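Local coordinates for LPXTG cell wall surface protein (Streptococcus gordonii, PDB 4IGB) that is a cell-wall-attached surface protein of an oral streptococcus, probably an adhesin, represented here by its two N-terminal domains, at residues 197-202 with 242-247; 207-212 with 277-282; 228-233 with 255-260. All blocks are in the same frame, centred on the assembly; numbering follows the deposited sequence.

Contact 1 of 3, residues 197-202 with 242-247; sequences TDIDAI and WIATQI. With NA (sodium ion), chain M.
Asp200 and Ala244 bring two loops together, one leaving strand 193-194 and the other strand 239-243. The methyl CB of Ala244 points at the first loop and rests on the backbone there, 3.4 Å from Asp200 CA and equally close to the carbonyl oxygen of Ile199. Ile199 and Ile202 add longer apolar contacts on this methyl through CG2 and CG1, while Ile202 CD1 reaches on to Ala244 O at 3.6 Å.

The side chain of Asp200 starts at CB, which is pressed against Gln246 O at only 3.0 Å. Its CG stands between the backbone N and the carbonyl carbon (chi1 85°). At the tip, OD2 binds the sodium ion at 2.7 Å and also lies 3.5 Å from Ile247 CA, so Ile247 packs beside the oxygen that binds the ion. The other oxygen, OD1, makes no bond to the metal.

A bridging water replaces direct polar pairing between the backbones. It donates to Ile199 O and, at 2.9 Å, to Gln246 O, and accepts from Thr245 N; three groups thus fix its place between the loops.

Asp198 supplies OD1 to the sodium from two residues earlier, its CG anti to the backbone N (chi1 -164°). A water and the carbonyl oxygen of Thr248, the residue after segment 242-247, are further ligands. Two aspartates separated by Ile199 and a backbone carbonyl from a second loop thus contribute ligands to a sodium site built from the loops that follow strands 193-194 and 239-243.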
loop_
_atom_site.group_PDB
_atom_site.type_symbol
_atom_site.label_atom_id
_atom_site.label_comp_id
_atom_site.label_asym_id
_atom_site.label_seq_id
_atom_site.Cartn_x
_atom_site.Cartn_y
_atom_site.Cartn_z
ATOM N N THR B 197 -10.740 -2.992 7.520
ATOM C CA THR B 197 -11.867 -3.919 7.594
ATOM C C THR B 197 -12.593 -3.783 8.921
ATOM O O THR B 197 -12.060 -3.241 9.887
ATOM C CB THR B 197 -11.409 -5.381 7.458
ATOM O OG1 THR B 197 -10.559 -5.706 8.558
ATOM C CG2 THR B 197 -10.654 -5.590 6.158
ATOM N N ASP B 198 -13.822 -4.279 8.971
ATOM C CA ASP B 198 -14.534 -4.357 10.234
ATOM C C ASP B 198 -14.707 -3.008 10.894
ATOM O O ASP B 198 -14.643 -2.901 12.121
ATOM C CB ASP B 198 -13.829 -5.302 11.224
ATOM C CG ASP B 198 -14.746 -5.698 12.380
ATOM O OD1 ASP B 198 -15.965 -5.835 12.121
ATOM O OD2 ASP B 198 -14.277 -5.836 13.528
ATOM N N ILE B 199 -14.947 -1.978 10.093
ATOM C CA ILE B 199 -15.270 -0.673 10.655
ATOM C C ILE B 199 -16.749 -0.672 11.036
ATOM O O ILE B 199 -17.598 -0.364 10.190
ATOM C CB ILE B 199 -15.022 0.460 9.654
ATOM C CG1 ILE B 199 -13.595 0.361 9.103
ATOM C CG2 ILE B 199 -15.326 1.827 10.310
ATOM C CD1 ILE B 199 -12.548 0.193 10.180
ATOM N N ASP B 200 -17.053 -0.994 12.296
ATOM C CA ASP B 200 -18.415 -1.378 12.665
ATOM C C ASP B 200 -18.810 -1.097 14.103
ATOM O O ASP B 200 -19.916 -1.441 14.513
ATOM C CB ASP B 200 -18.642 -2.866 12.360
ATOM C CG ASP B 200 -18.169 -3.782 13.488
ATOM O OD1 ASP B 200 -17.230 -3.405 14.208
ATOM O OD2 ASP B 200 -18.736 -4.885 13.661
ATOM N N ALA B 201 -17.933 -0.468 14.877
ATOM C CA ALA B 201 -18.257 -0.216 16.277
ATOM C C ALA B 201 -19.031 1.077 16.454
ATOM O O ALA B 201 -18.692 2.097 15.864
ATOM C CB ALA B 201 -17.000 -0.209 17.148
ATOM N N ILE B 202 -20.078 1.013 17.274
ATOM C CA ILE B 202 -20.856 2.176 17.650
ATOM C C ILE B 202 -21.236 2.015 19.115
ATOM O O ILE B 202 -21.713 0.956 19.518
ATOM C CB ILE B 202 -22.131 2.295 16.775
ATOM C CG1 ILE B 202 -21.751 2.347 15.289
ATOM C CG2 ILE B 202 -22.970 3.504 17.186
ATOM C CD1 ILE B 202 -22.908 2.618 14.349
ATOM N N TRP B 242 -14.566 7.092 6.560
ATOM C CA TRP B 242 -15.488 5.985 6.378
ATOM C C TRP B 242 -16.033 5.584 7.733
ATOM O O TRP B 242 -15.280 5.172 8.619
ATOM C CB TRP B 242 -14.805 4.832 5.639
ATOM C CG TRP B 242 -14.593 5.195 4.212
ATOM C CD1 TRP B 242 -15.465 4.993 3.173
ATOM C CD2 TRP B 242 -13.463 5.888 3.656
ATOM N NE1 TRP B 242 -14.933 5.491 2.007
ATOM C CE2 TRP B 242 -13.704 6.044 2.276
ATOM C CE3 TRP B 242 -12.266 6.377 4.188
ATOM C CZ2 TRP B 242 -12.796 6.660 1.424
ATOM C CZ3 TRP B 242 -11.357 6.988 3.332
ATOM C CH2 TRP B 242 -11.630 7.123 1.971
ATOM N N ILE B 243 -17.343 5.736 7.903
ATOM C CA ILE B 243 -17.937 5.704 9.234
ATOM C C ILE B 243 -18.850 4.504 9.412
ATOM O O ILE B 243 -19.664 4.211 8.544
ATOM C CB ILE B 243 -18.693 7.007 9.508
ATOM C CG1 ILE B 243 -17.730 8.196 9.355
ATOM C CG2 ILE B 243 -19.325 6.982 10.910
ATOM C CD1 ILE B 243 -18.405 9.544 9.199
ATOM N N ALA B 244 -18.682 3.800 10.530
ATOM C CA ALA B 244 -19.458 2.596 10.821
ATOM C C ALA B 244 -20.959 2.856 10.859
ATOM O O ALA B 244 -21.409 3.891 11.347
ATOM C CB ALA B 244 -19.013 1.978 12.136
ATOM N N THR B 245 -21.734 1.901 10.353
ATOM C CA THR B 245 -23.189 1.983 10.460
ATOM C C THR B 245 -23.818 0.746 11.101
ATOM O O THR B 245 -24.944 0.810 11.589
ATOM C CB THR B 245 -23.870 2.243 9.097
ATOM O OG1 THR B 245 -23.583 1.161 8.199
ATOM C CG2 THR B 245 -23.373 3.548 8.493
ATOM N N GLN B 246 -23.104 -0.377 11.108
ATOM C CA GLN B 246 -23.684 -1.600 11.652
ATOM C C GLN B 246 -22.647 -2.660 11.988
ATOM O O GLN B 246 -21.531 -2.644 11.469
ATOM C CB GLN B 246 -24.715 -2.178 10.681
ATOM C CG GLN B 246 -24.162 -2.465 9.289
ATOM C CD GLN B 246 -25.111 -3.307 8.445
ATOM O OE1 GLN B 246 -26.009 -2.785 7.769
ATOM N NE2 GLN B 246 -24.912 -4.621 8.478
ATOM N N ILE B 247 -23.034 -3.583 12.862
ATOM C CA ILE B 247 -22.199 -4.721 13.213
ATOM C C ILE B 247 -21.974 -5.599 11.993
ATOM O O ILE B 247 -22.890 -5.814 11.203
ATOM C CB ILE B 247 -22.870 -5.560 14.298
ATOM C CG1 ILE B 247 -23.262 -4.668 15.470
ATOM C CG2 ILE B 247 -21.940 -6.665 14.771
ATOM C CD1 ILE B 247 -22.076 -4.157 16.220
HETATM NA NA NA M . -17.260 -7.052 14.087
HETATM O O HOH W 1 -20.389 -0.647 9.626
HETATM O O HOH W 2 -15.729 -8.960 14.075
#

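Contact 2 of 3, residues 207-212 with 277-282; sequences LKETFY and ETCSAV
Leu207 and Glu209 face segment 277-282 from the residues leading into strand 210-214, with alpha carbons no closer than 7.4 Å at Glu209 CA and Cys279 CA, so the two pack through side chains and do not pair as neighbouring strands. At Glu277 the contact is light: Leu207 CD1 comes to 4.1 Å from the backbone Glu277 N, whose hydrogen bond is made to Asp203.

Cys279 meets Glu209 more fully. Its SG, set between its own backbone N and carbonyl carbon (chi1 73°), lies alongside the glutamate chain, 3.9 Å from Glu209 CG and about as far from CB and CD. The sulfur therefore flanks the aliphatic part of the chain up to the carboxylate carbon.

Ser280 turns its side chain away to Glu151, but its carbonyl oxygen lies 3.4 Å from Glu209 OE2. Both are acceptors, and this is a close approach without a bond. At Ala281, CB points back toward the first segment and touches the same carboxylate oxygen, 3.6 Å from Glu209 OE2.

Glu209 reaches this far because its CG is anti to the backbone N (chi1 -176°) and the chain beyond is extended. Its buried carboxylate is held by neighbours: Tyr273 OH bonds OE2, while the backbone N atoms of Asp200 and Ala201 both bond OE1. These bonds would be expected to stabilise its charge, if it is ionised.

Strand 210-214 belongs to the eight-stranded antiparallel sheet and strand 280-287 to the six-stranded one; the contact joins them mainly through the residues leading into each strand, consistent with sheets packed as in a beta sandwich.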
loop_
_atom_site.group_PDB
_atom_site.type_symbol
_atom_site.label_atom_id
_atom_site.label_comp_id
_atom_site.label_asym_id
_atom_site.label_seq_id
_atom_site.Cartn_x
_atom_site.Cartn_y
_atom_site.Cartn_z
ATOM N N LEU B 207 -20.757 7.643 19.495
ATOM C CA LEU B 207 -19.480 7.690 18.804
ATOM C C LEU B 207 -19.470 6.549 17.808
ATOM O O LEU B 207 -20.086 5.516 18.035
ATOM C CB LEU B 207 -18.324 7.533 19.787
ATOM C CG LEU B 207 -18.169 8.694 20.752
ATOM C CD1 LEU B 207 -17.152 8.359 21.834
ATOM C CD2 LEU B 207 -17.773 9.933 19.971
ATOM N N LYS B 208 -18.763 6.723 16.707
ATOM C CA LYS B 208 -18.730 5.697 15.678
ATOM C C LYS B 208 -17.306 5.471 15.213
ATOM O O LYS B 208 -16.564 6.416 14.966
ATOM C CB LYS B 208 -19.595 6.124 14.497
ATOM C CG LYS B 208 -21.038 6.451 14.883
ATOM C CD LYS B 208 -21.739 7.272 13.813
ATOM C CE LYS B 208 -23.206 7.519 14.184
ATOM N NZ LYS B 208 -23.864 8.494 13.262
ATOM N N GLU B 209 -16.933 4.209 15.102
ATOM C CA GLU B 209 -15.625 3.835 14.600
ATOM C C GLU B 209 -15.409 4.405 13.204
ATOM O O GLU B 209 -16.233 4.205 12.309
ATOM C CB GLU B 209 -15.512 2.318 14.555
ATOM C CG GLU B 209 -14.137 1.831 14.129
ATOM C CD GLU B 209 -13.996 0.332 14.275
ATOM O OE1 GLU B 209 -15.038 -0.360 14.372
ATOM O OE2 GLU B 209 -12.844 -0.146 14.310
ATOM N N THR B 210 -14.293 5.103 13.027
ATOM C CA THR B 210 -14.026 5.831 11.798
ATOM C C THR B 210 -12.591 5.636 11.319
ATOM O O THR B 210 -11.646 5.790 12.107
ATOM C CB THR B 210 -14.229 7.334 12.026
ATOM O OG1 THR B 210 -15.539 7.569 12.543
ATOM C CG2 THR B 210 -14.026 8.121 10.734
ATOM N N PHE B 211 -12.439 5.288 10.039
ATOM C CA PHE B 211 -11.147 5.304 9.349
ATOM C C PHE B 211 -11.156 6.483 8.398
ATOM O O PHE B 211 -12.162 6.724 7.714
ATOM C CB PHE B 211 -10.965 4.030 8.517
ATOM C CG PHE B 211 -9.668 3.989 7.724
ATOM C CD1 PHE B 211 -8.472 3.600 8.331
ATOM C CD2 PHE B 211 -9.648 4.314 6.382
ATOM C CE1 PHE B 211 -7.275 3.554 7.598
ATOM C CE2 PHE B 211 -8.466 4.270 5.643
ATOM C CZ PHE B 211 -7.276 3.886 6.256
ATOM N N TYR B 212 -10.056 7.232 8.340
ATOM C CA TYR B 212 -10.009 8.328 7.394
ATOM C C TYR B 212 -8.680 8.484 6.682
ATOM O O TYR B 212 -7.662 7.989 7.137
ATOM C CB TYR B 212 -10.432 9.636 8.045
ATOM C CG TYR B 212 -9.566 10.145 9.178
ATOM C CD1 TYR B 212 -9.922 9.923 10.506
ATOM C CD2 TYR B 212 -8.425 10.903 8.921
ATOM C CE1 TYR B 212 -9.152 10.416 11.540
ATOM C CE2 TYR B 212 -7.663 11.411 9.942
ATOM C CZ TYR B 212 -8.023 11.166 11.248
ATOM O OH TYR B 212 -7.248 11.671 12.270
ATOM N N GLU B 277 -15.850 4.559 22.726
ATOM C CA GLU B 277 -15.348 4.480 24.089
ATOM C C GLU B 277 -14.508 3.224 24.230
ATOM O O GLU B 277 -13.695 3.119 25.144
ATOM C CB GLU B 277 -16.501 4.423 25.092
ATOM C CG GLU B 277 -17.338 3.171 24.934
ATOM C CD GLU B 277 -18.483 3.071 25.936
ATOM O OE1 GLU B 277 -18.621 3.958 26.805
ATOM O OE2 GLU B 277 -19.244 2.086 25.841
ATOM N N THR B 278 -14.718 2.257 23.340
ATOM C CA THR B 278 -13.885 1.058 23.354
ATOM C C THR B 278 -13.950 0.245 22.064
ATOM O O THR B 278 -14.835 -0.585 21.890
ATOM C CB THR B 278 -14.168 0.137 24.591
ATOM O OG1 THR B 278 -13.319 -1.019 24.537
ATOM C CG2 THR B 278 -15.633 -0.317 24.640
ATOM N N CYS B 279 -13.002 0.479 21.160
ATOM C CA CYS B 279 -12.879 -0.369 19.981
ATOM C C CYS B 279 -11.506 -0.208 19.367
ATOM O O CYS B 279 -10.758 0.696 19.721
ATOM C CB CYS B 279 -13.963 -0.068 18.937
ATOM S SG CYS B 279 -13.755 1.491 18.021
ATOM N N SER B 280 -11.168 -1.110 18.461
ATOM C CA SER B 280 -9.910 -1.012 17.757
ATOM C C SER B 280 -10.067 -1.676 16.404
ATOM O O SER B 280 -11.044 -2.402 16.165
ATOM C CB SER B 280 -8.796 -1.681 18.558
ATOM O OG SER B 280 -9.001 -3.078 18.630
ATOM N N ALA B 281 -9.115 -1.408 15.520
ATOM C CA ALA B 281 -9.108 -2.021 14.205
ATOM C C ALA B 281 -7.711 -2.517 13.872
ATOM O O ALA B 281 -6.714 -2.050 14.432
ATOM C CB ALA B 281 -9.589 -1.026 13.141
ATOM N N VAL B 282 -7.645 -3.455 12.940
ATOM C CA VAL B 282 -6.404 -4.139 12.634
ATOM C C VAL B 282 -6.030 -3.813 11.199
ATOM O O VAL B 282 -6.888 -3.817 10.309
ATOM C CB VAL B 282 -6.558 -5.673 12.818
ATOM C CG1 VAL B 282 -5.270 -6.391 12.479
ATOM C CG2 VAL B 282 -6.974 -5.995 14.239
#

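Contact 3 of 3, residues 228-233 with 255-260; sequences ANVLVQ and NNVSGL
Val257 O takes one hydrogen bond and a longer CH contact from the loop that leads into strand 232-235. Val230 N donates to it at 3.0 Å, nearly straight (163° at the hydrogen) and in the plane of the carbonyl, and Asn229 CA makes the CH contact at 3.5 Å. The two backbones lie close here, 4.1 Å between Asn229 CA and Val257 CA.

In Asn229, CG is anti to the backbone N (chi1 -168°). OD1 accepts from the N-H of Leu231 at 2.8 Å from above the amide plane, an Asx turn that shapes the bend before the strand. The other end, ND2, donates to a water at 3.0 Å; that water in turn donates to Asn256 O, joining the turn to Asn256.

Apolar contacts flank the polar ones. Val230 CG2 meets Val257 CG1 at 3.6 Å, the two side chains crossing obliquely, while Val257 CG2 lies against Ala228 CB. Further along, Leu231 lays CD1 and CD2 over the backbone of Ser258, with CD1 3.7 Å from Ser258 O, and the same CD1 reaches Leu260 CD2 at 4.0 Å.

The contact thus ties the turn between strands 220-226 and 232-235 to the segment that carries the chain from helix 250-256 into strand 261-264. Leu231 and Leu260 also pack on Trp242 of strand 239-243, while Asn256 is bonded beyond the contact to Asp22 and Ile23, and Ser258 OG to Thr248 of the sodium site.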
loop_
_atom_site.group_PDB
_atom_site.type_symbol
_atom_site.label_atom_id
_atom_site.label_comp_id
_atom_site.label_asym_id
_atom_site.label_seq_id
_atom_site.Cartn_x
_atom_site.Cartn_y
_atom_site.Cartn_z
ATOM N N ALA B 228 -21.832 -4.406 -1.411
ATOM C CA ALA B 228 -22.540 -4.566 -0.140
ATOM C C ALA B 228 -22.065 -3.599 0.939
ATOM O O ALA B 228 -22.545 -3.631 2.068
ATOM C CB ALA B 228 -22.431 -6.010 0.346
ATOM N N ASN B 229 -21.126 -2.726 0.593
ATOM C CA ASN B 229 -20.622 -1.756 1.566
ATOM C C ASN B 229 -21.717 -0.875 2.178
ATOM O O ASN B 229 -22.561 -0.346 1.453
ATOM C CB ASN B 229 -19.561 -0.870 0.919
ATOM C CG ASN B 229 -18.812 -0.048 1.939
ATOM O OD1 ASN B 229 -19.332 0.932 2.466
ATOM N ND2 ASN B 229 -17.590 -0.466 2.247
ATOM N N VAL B 230 -21.682 -0.708 3.502
ATOM C CA VAL B 230 -22.687 0.060 4.230
ATOM C C VAL B 230 -22.083 1.209 5.027
ATOM O O VAL B 230 -22.772 1.846 5.826
ATOM C CB VAL B 230 -23.452 -0.817 5.246
ATOM C CG1 VAL B 230 -24.137 -2.002 4.551
ATOM C CG2 VAL B 230 -22.511 -1.299 6.343
ATOM N N LEU B 231 -20.795 1.468 4.826
ATOM C CA LEU B 231 -20.130 2.558 5.534
ATOM C C LEU B 231 -20.619 3.884 4.978
ATOM O O LEU B 231 -20.896 3.998 3.784
ATOM C CB LEU B 231 -18.613 2.456 5.367
ATOM C CG LEU B 231 -18.010 1.103 5.757
ATOM C CD1 LEU B 231 -16.522 1.097 5.487
ATOM C CD2 LEU B 231 -18.316 0.774 7.211
ATOM N N VAL B 232 -20.746 4.885 5.837
ATOM C CA VAL B 232 -21.005 6.219 5.328
ATOM C C VAL B 232 -19.666 6.830 4.898
ATOM O O VAL B 232 -18.697 6.821 5.670
ATOM C CB VAL B 232 -21.687 7.108 6.379
ATOM C CG1 VAL B 232 -21.581 8.579 5.999
ATOM C CG2 VAL B 232 -23.148 6.700 6.549
ATOM N N GLN B 233 -19.601 7.329 3.667
ATOM C CA GLN B 233 -18.405 8.011 3.201
ATOM C C GLN B 233 -18.631 9.504 3.298
ATOM O O GLN B 233 -19.528 10.063 2.672
ATOM C CB GLN B 233 -18.021 7.628 1.774
ATOM C CG GLN B 233 -16.810 8.424 1.278
ATOM C CD GLN B 233 -16.277 7.921 -0.044
ATOM O OE1 GLN B 233 -16.248 6.710 -0.299
ATOM N NE2 GLN B 233 -15.867 8.849 -0.907
ATOM N N ASN B 255 -14.673 -7.372 5.303
ATOM C CA ASN B 255 -14.011 -6.808 4.135
ATOM C C ASN B 255 -14.994 -6.124 3.196
ATOM O O ASN B 255 -14.768 -4.998 2.750
ATOM C CB ASN B 255 -13.291 -7.907 3.361
ATOM C CG ASN B 255 -12.006 -8.332 4.015
ATOM O OD1 ASN B 255 -10.928 -7.815 3.697
ATOM N ND2 ASN B 255 -12.109 -9.265 4.955
ATOM N N ASN B 256 -16.085 -6.819 2.892
ATOM C CA ASN B 256 -17.025 -6.350 1.874
ATOM C C ASN B 256 -18.111 -5.399 2.372
ATOM O O ASN B 256 -18.476 -4.457 1.674
ATOM C CB ASN B 256 -17.629 -7.546 1.126
ATOM C CG ASN B 256 -16.580 -8.316 0.323
ATOM O OD1 ASN B 256 -15.896 -7.747 -0.532
ATOM N ND2 ASN B 256 -16.427 -9.606 0.620
ATOM N N VAL B 257 -18.629 -5.643 3.572
ATOM C CA VAL B 257 -19.677 -4.802 4.121
ATOM C C VAL B 257 -19.130 -3.619 4.933
ATOM O O VAL B 257 -19.646 -2.493 4.847
ATOM C CB VAL B 257 -20.638 -5.613 5.012
ATOM C CG1 VAL B 257 -21.569 -4.679 5.769
ATOM C CG2 VAL B 257 -21.431 -6.629 4.164
ATOM N N SER B 258 -18.097 -3.871 5.731
ATOM C CA SER B 258 -17.559 -2.826 6.593
ATOM C C SER B 258 -16.076 -2.516 6.321
ATOM O O SER B 258 -15.390 -1.985 7.188
ATOM C CB SER B 258 -17.756 -3.201 8.060
ATOM O OG SER B 258 -17.054 -4.399 8.385
ATOM N N GLY B 259 -15.599 -2.816 5.117
ATOM C CA GLY B 259 -14.220 -2.529 4.752
ATOM C C GLY B 259 -14.066 -1.991 3.340
ATOM O O GLY B 259 -15.045 -1.839 2.613
ATOM N N LEU B 260 -12.836 -1.695 2.937
ATOM C CA LEU B 260 -12.602 -1.158 1.607
ATOM C C LEU B 260 -11.122 -1.234 1.284
ATOM O O LEU B 260 -10.322 -1.544 2.157
ATOM C CB LEU B 260 -13.081 0.294 1.515
ATOM C CG LEU B 260 -12.351 1.328 2.383
ATOM C CD1 LEU B 260 -12.453 2.718 1.774
ATOM C CD2 LEU B 260 -12.894 1.330 3.803
HETATM O O HOH W 3 -16.664 -2.809 0.621
#

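How the contacts relate
All three contacts lie on the same side of the chain's centre, within the N-terminal domain, and reach its eight-stranded sheet, where strands 210-214, 239-243 and 232-235 run side by side. Each is partly buried, but only contact 1 includes exposed residues among those that touch. Their chemistry differs: contacts 1 and 3 both use a bridging water, but only contact 3 adds a direct backbone hydrogen bond, while contact 1 borders the sodium site and contact 2 packs an acidic side chain between two sheets. Contact 1 is the link between the others. Ala201 O meets Glu209 N of contact 2, and Thr245 OG1 bonds Val230 O of contact 3, whereas contacts 2 and 3 do not touch.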